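PDB 1NRW: phosphatase YwpJ, which removes phosphate in vitro from phosphorylated five- and six-carbon sugars and nucleoside monophosphates, and less readily from flavin mononucleotide, with magnesium as cofactor. Local coordinates for residues Val238-Asn243 against Met257-Glu262; Ile9-Thr14 against Thr44-Phe49. All coordinates share one frame; numbering follows the deposited sequence. Where two conformers were deposited one is given.

Contact 1: residues Val238-Asn243 against Met257-Glu262; sequences VGDSLN and MGNARE. With CA (calcium ion), chain D.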
# COMPACT_ATOMS: atom_id res chain seq x y z
N VAL A 238 9.54 2.71 -7.29
CA VAL A 238 8.59 3.05 -8.34
C VAL A 238 7.15 2.97 -7.81
O VAL A 238 6.83 2.08 -7.02
CB VAL A 238 8.78 2.09 -9.56
CG1 VAL A 238 8.56 0.64 -9.15
CG2 VAL A 238 7.84 2.48 -10.68
N GLY A 239 6.31 3.91 -8.22
CA GLY A 239 4.93 3.92 -7.77
C GLY A 239 4.06 4.87 -8.58
O GLY A 239 4.57 5.62 -9.41
N ASP A 240 2.75 4.86 -8.32
CA ASP A 240 1.80 5.72 -9.03
C ASP A 240 0.97 6.61 -8.12
O ASP A 240 0.51 7.66 -8.53
CB ASP A 240 0.82 4.86 -9.84
CG ASP A 240 -0.10 4.04 -8.94
OD1 ASP A 240 0.45 3.35 -8.06
OD2 ASP A 240 -1.34 4.08 -9.10
N SER A 241 0.79 6.17 -6.88
CA SER A 241 -0.06 6.89 -5.93
C SER A 241 0.61 7.76 -4.87
O SER A 241 1.80 7.66 -4.60
CB SER A 241 -0.99 5.87 -5.27
OG SER A 241 -0.25 4.74 -4.86
N LEU A 242 -0.20 8.61 -4.25
CA LEU A 242 0.29 9.55 -3.25
C LEU A 242 1.04 8.93 -2.08
O LEU A 242 1.99 9.52 -1.58
CB LEU A 242 -0.87 10.41 -2.72
CG LEU A 242 -0.48 11.56 -1.80
CD1 LEU A 242 0.53 12.47 -2.49
CD2 LEU A 242 -1.73 12.34 -1.39
N ASN A 243 0.64 7.73 -1.66
CA ASN A 243 1.31 7.07 -0.55
C ASN A 243 2.72 6.59 -0.91
O ASN A 243 3.45 6.09 -0.05
CB ASN A 243 0.45 5.90 -0.03
CG ASN A 243 0.14 4.87 -1.10
OD1 ASN A 243 0.05 5.19 -2.28
ND2 ASN A 243 -0.07 3.62 -0.67
N MSE A 257 5.10 5.78 -12.39
CA MSE A 257 4.43 4.94 -13.38
C MSE A 257 3.78 5.85 -14.42
O MSE A 257 3.52 7.02 -14.14
CB MSE A 257 3.35 4.09 -12.70
CG MSE A 257 3.90 3.05 -11.73
SE MSE A 257 4.98 1.74 -12.65
CE MSE A 257 3.64 1.09 -13.89
N GLY A 258 3.52 5.32 -15.61
CA GLY A 258 2.90 6.13 -16.65
C GLY A 258 1.51 6.62 -16.26
O GLY A 258 1.08 7.68 -16.71
N ASN A 259 0.83 5.84 -15.42
CA ASN A 259 -0.51 6.16 -14.95
C ASN A 259 -0.48 6.87 -13.59
O ASN A 259 -1.52 7.01 -12.94
CB ASN A 259 -1.34 4.88 -14.82
CG ASN A 259 -0.63 3.81 -13.99
OD1 ASN A 259 0.44 3.33 -14.36
ND2 ASN A 259 -1.23 3.43 -12.87
N ALA A 260 0.70 7.31 -13.18
CA ALA A 260 0.85 7.97 -11.89
C ALA A 260 0.16 9.32 -11.78
O ALA A 260 -0.14 9.97 -12.79
CB ALA A 260 2.33 8.13 -11.55
N ARG A 261 -0.10 9.73 -10.54
CA ARG A 261 -0.72 11.02 -10.25
C ARG A 261 0.28 12.07 -10.71
O ARG A 261 1.49 11.80 -10.74
CB ARG A 261 -0.93 11.17 -8.74
CG ARG A 261 -2.01 10.29 -8.15
CD ARG A 261 -1.85 10.22 -6.63
NE ARG A 261 -1.70 11.54 -6.01
CZ ARG A 261 -2.71 12.37 -5.75
NH1 ARG A 261 -3.96 12.02 -6.06
NH2 ARG A 261 -2.48 13.54 -5.18
N GLU A 262 -0.20 13.25 -11.05
CA GLU A 262 0.68 14.32 -11.50
C GLU A 262 1.74 14.71 -10.48
O GLU A 262 2.88 15.00 -10.86
CB GLU A 262 -0.13 15.55 -11.90
CG GLU A 262 -0.98 15.32 -13.15
CD GLU A 262 -0.16 14.74 -14.29
OE1 GLU A 262 0.85 15.36 -14.68
OE2 GLU A 262 -0.54 13.67 -14.81
CA CA D . -0.50 2.47 -5.92
O HOH W 1 -2.71 2.82 -7.01
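Two backbone hydrogen bonds tie Gly-239 and Asp-240 to the loop Met-257-Glu-262. Met-257 N reaches Gly-239 O at 3.0 Å, and Arg-261 N meets Asp-240 O at 2.9 Å, with 169° at the hydrogen. Between these two donors the loop makes a type I beta turn, closed by Ala-260 N bonding to Met-257 O, and Ala-260 CB packs 3.5 Å from Asp-240 CA.

Apolar contact flanks the bonds. The selenomethionine chain of Met-257, bent at chi2 (-64°), folds back over the Gly-239 carbonyl and brings SE to 3.6 Å from Val-238 CG2. At the exposed end, the guanidinium of Arg-261 has Leu-242 CB over one face, 3.6 Å from NE, while its NH2 forms a salt bridge with Asp-263.

Metal binding uses the same short run of chain. With chi1 at 66°, CG of Asp-240 sits between the backbone N and carbonyl carbon, and OD1 binds calcium at 2.5 Å while also accepting from Thr-14; OD2 accepts from the metal-bound water. Ser-241 OG is a further ligand; the residue whose carbonyl accepts from Arg-261 N and its successor thus both belong to the acidic metal site characteristic of HAD phosphatases.

The contact joins the ends of neighbouring parallel strands 235-239 and 253-256, just ahead of helix 262-267, with helix 11-15 packed against Val-238 and Met-257.

Contact 2: residues Ile9-Thr14 against Thr44-Phe49; sequences IDLDGT and TGRAHF. With CA (calcium ion), chain D; PO4 (phosphate ion), chain B.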
# COMPACT_ATOMS: atom_id res chain seq x y z
N ILE A 9 9.03 -1.69 -5.07
CA ILE A 9 7.95 -1.64 -6.06
C ILE A 9 6.56 -1.60 -5.42
O ILE A 9 6.20 -2.49 -4.66
CB ILE A 9 8.01 -2.89 -6.97
CG1 ILE A 9 9.43 -3.04 -7.54
CG2 ILE A 9 7.00 -2.78 -8.11
CD1 ILE A 9 9.64 -4.32 -8.34
N ASP A 10 5.79 -0.56 -5.73
CA ASP A 10 4.43 -0.43 -5.21
C ASP A 10 3.59 -1.56 -5.80
O ASP A 10 3.89 -2.08 -6.88
CB ASP A 10 3.88 0.94 -5.61
CG ASP A 10 2.51 1.22 -5.04
OD1 ASP A 10 2.08 0.56 -4.07
OD2 ASP A 10 1.87 2.15 -5.56
N LEU A 11 2.54 -1.97 -5.09
CA LEU A 11 1.69 -3.07 -5.54
C LEU A 11 0.57 -2.59 -6.47
O LEU A 11 0.67 -2.73 -7.69
CB LEU A 11 1.10 -3.80 -4.33
CG LEU A 11 0.21 -5.02 -4.59
CD1 LEU A 11 1.02 -6.19 -5.12
CD2 LEU A 11 -0.48 -5.38 -3.29
N ASP A 12 -0.49 -2.02 -5.90
CA ASP A 12 -1.61 -1.53 -6.71
C ASP A 12 -1.17 -0.43 -7.68
O ASP A 12 -0.34 0.40 -7.34
CB ASP A 12 -2.71 -0.98 -5.79
CG ASP A 12 -3.39 -2.07 -5.00
OD1 ASP A 12 -4.31 -2.71 -5.53
OD2 ASP A 12 -2.98 -2.31 -3.84
N GLY A 13 -1.73 -0.44 -8.89
CA GLY A 13 -1.42 0.58 -9.87
C GLY A 13 0.01 0.63 -10.37
O GLY A 13 0.37 1.50 -11.17
N THR A 14 0.83 -0.30 -9.90
CA THR A 14 2.24 -0.33 -10.28
C THR A 14 2.61 -1.74 -10.73
O THR A 14 2.64 -2.01 -11.94
CB THR A 14 3.09 0.15 -9.07
OG1 THR A 14 2.74 1.51 -8.77
CG2 THR A 14 4.59 0.08 -9.37
N THR A 44 3.24 -1.86 0.04
CA THR A 44 1.82 -1.58 -0.07
C THR A 44 1.16 -1.10 1.23
O THR A 44 1.71 -1.27 2.31
CB THR A 44 1.07 -2.86 -0.53
OG1 THR A 44 -0.33 -2.59 -0.70
CG2 THR A 44 1.23 -3.97 0.52
N GLY A 45 -0.02 -0.50 1.09
CA GLY A 45 -0.77 -0.06 2.25
C GLY A 45 -1.63 -1.22 2.73
O GLY A 45 -2.23 -1.16 3.80
N ARG A 46 -1.69 -2.28 1.93
CA ARG A 46 -2.49 -3.46 2.28
C ARG A 46 -1.77 -4.35 3.29
O ARG A 46 -0.65 -4.06 3.71
CB ARG A 46 -2.82 -4.28 1.04
CG ARG A 46 -3.73 -3.58 0.03
CD ARG A 46 -3.97 -4.50 -1.14
NE ARG A 46 -4.62 -3.84 -2.27
CZ ARG A 46 -5.93 -3.90 -2.51
NH1 ARG A 46 -6.74 -4.58 -1.71
NH2 ARG A 46 -6.42 -3.30 -3.59
N ALA A 47 -2.42 -5.44 3.68
CA ALA A 47 -1.84 -6.37 4.64
C ALA A 47 -0.86 -7.34 3.98
O ALA A 47 -0.96 -7.63 2.79
CB ALA A 47 -2.95 -7.15 5.33
N HIS A 48 0.08 -7.85 4.77
CA HIS A 48 1.04 -8.81 4.25
C HIS A 48 0.31 -10.01 3.62
O HIS A 48 0.72 -10.50 2.56
CB HIS A 48 1.97 -9.28 5.38
CG HIS A 48 2.92 -10.37 4.98
ND1 HIS A 48 3.95 -10.17 4.08
CD2 HIS A 48 2.99 -11.67 5.35
CE1 HIS A 48 4.62 -11.30 3.92
NE2 HIS A 48 4.06 -12.22 4.68
N PHE A 49 -0.77 -10.47 4.25
CA PHE A 49 -1.49 -11.61 3.70
C PHE A 49 -2.20 -11.30 2.38
O PHE A 49 -2.48 -12.21 1.60
CB PHE A 49 -2.47 -12.20 4.73
CG PHE A 49 -3.35 -11.19 5.41
CD1 PHE A 49 -4.36 -10.52 4.72
CD2 PHE A 49 -3.20 -10.93 6.77
CE1 PHE A 49 -5.20 -9.62 5.38
CE2 PHE A 49 -4.03 -10.04 7.44
CZ PHE A 49 -5.04 -9.38 6.74
CA CA D . -0.50 2.47 -5.92
P PO4 B . -1.01 0.37 -2.64
O1 PO4 B . -0.46 1.05 -3.83
O2 PO4 B . -0.22 0.78 -1.44
O3 PO4 B . -2.43 0.77 -2.47
O4 PO4 B . -0.91 -1.09 -2.82
O HOH W 1 -2.71 2.82 -7.01
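Asp-12 and Arg-46 form a two-pronged salt bridge beside the phosphate pocket of a HAD hydrolase, where the DxD motif of Asp-10 and Asp-12 faces the Thr-44-Gly-45 loop. Arg-46 binds side-on: NE reaches the syn lone pair of Asp-12 OD2 at 2.7 Å, nearly straight and in the guanidinium plane, and NH2 meets Asp-12 OD1 at 2.9 Å from above the carboxylate plane. The carboxylate and guanidinium planes stand 33° apart. The arginine chain, extended from CG to NE, spans the gap between the segments, and NH1 has a second acidic partner in Glu-125. An alanine in place of Arg-46 would probably leave the Asp-12 carboxylate without its charged mate and free to turn beside the phosphate.

Apolar contact is slight: Leu-11 and Thr-44 lie side by side, with Leu-11 CB 3.9 Å from Thr-44 CB.

The phosphate bridges the two segments, while calcium is held from the Ile-9-Thr-14 side by OD2 of Asp-10, probably the nucleophile, as in related HAD phosphatases, and by Asp-12 O. Phosphate O1 also binds the metal; Asp-240 and Ser-241 add further protein ligands. The phosphate, probably from the crystallisation liquor, accepts from Asp-12 N, Thr-44 OG1 and, at O2, Gly-45 N at 2.8 Å. Thr-44 OG1, anti to its backbone N (chi1 -177°), has two roles: it donates to phosphate O4 at 2.7 Å and accepts from Arg-46 N at 3.0 Å, closing an ST turn.

Both contacts are largely buried and sit at the ends of adjacent parallel strands, 235-239 and 6-10, sharing the calcium and its water. Contact 2 lies deeper, its centre about 4 Å from the centre of the chain, against 12 Å for the centre of contact 1, whose arginine end is exposed. Their chemistry differs: across its two segments contact 1 relies on backbone hydrogen bonds and apolar packing, with the metal held by one of them, whereas contact 2 buries less surface and relies on a salt bridge and shared phosphate. Val-238 O lies 3.1 Å from Asp-10 N, a probable strand-to-strand hydrogen bond, and Asn-259 ND2 approaches Gly-13 O at 3.0 Å, which attaches the outer loop to the segment Ile-9-Thr-14.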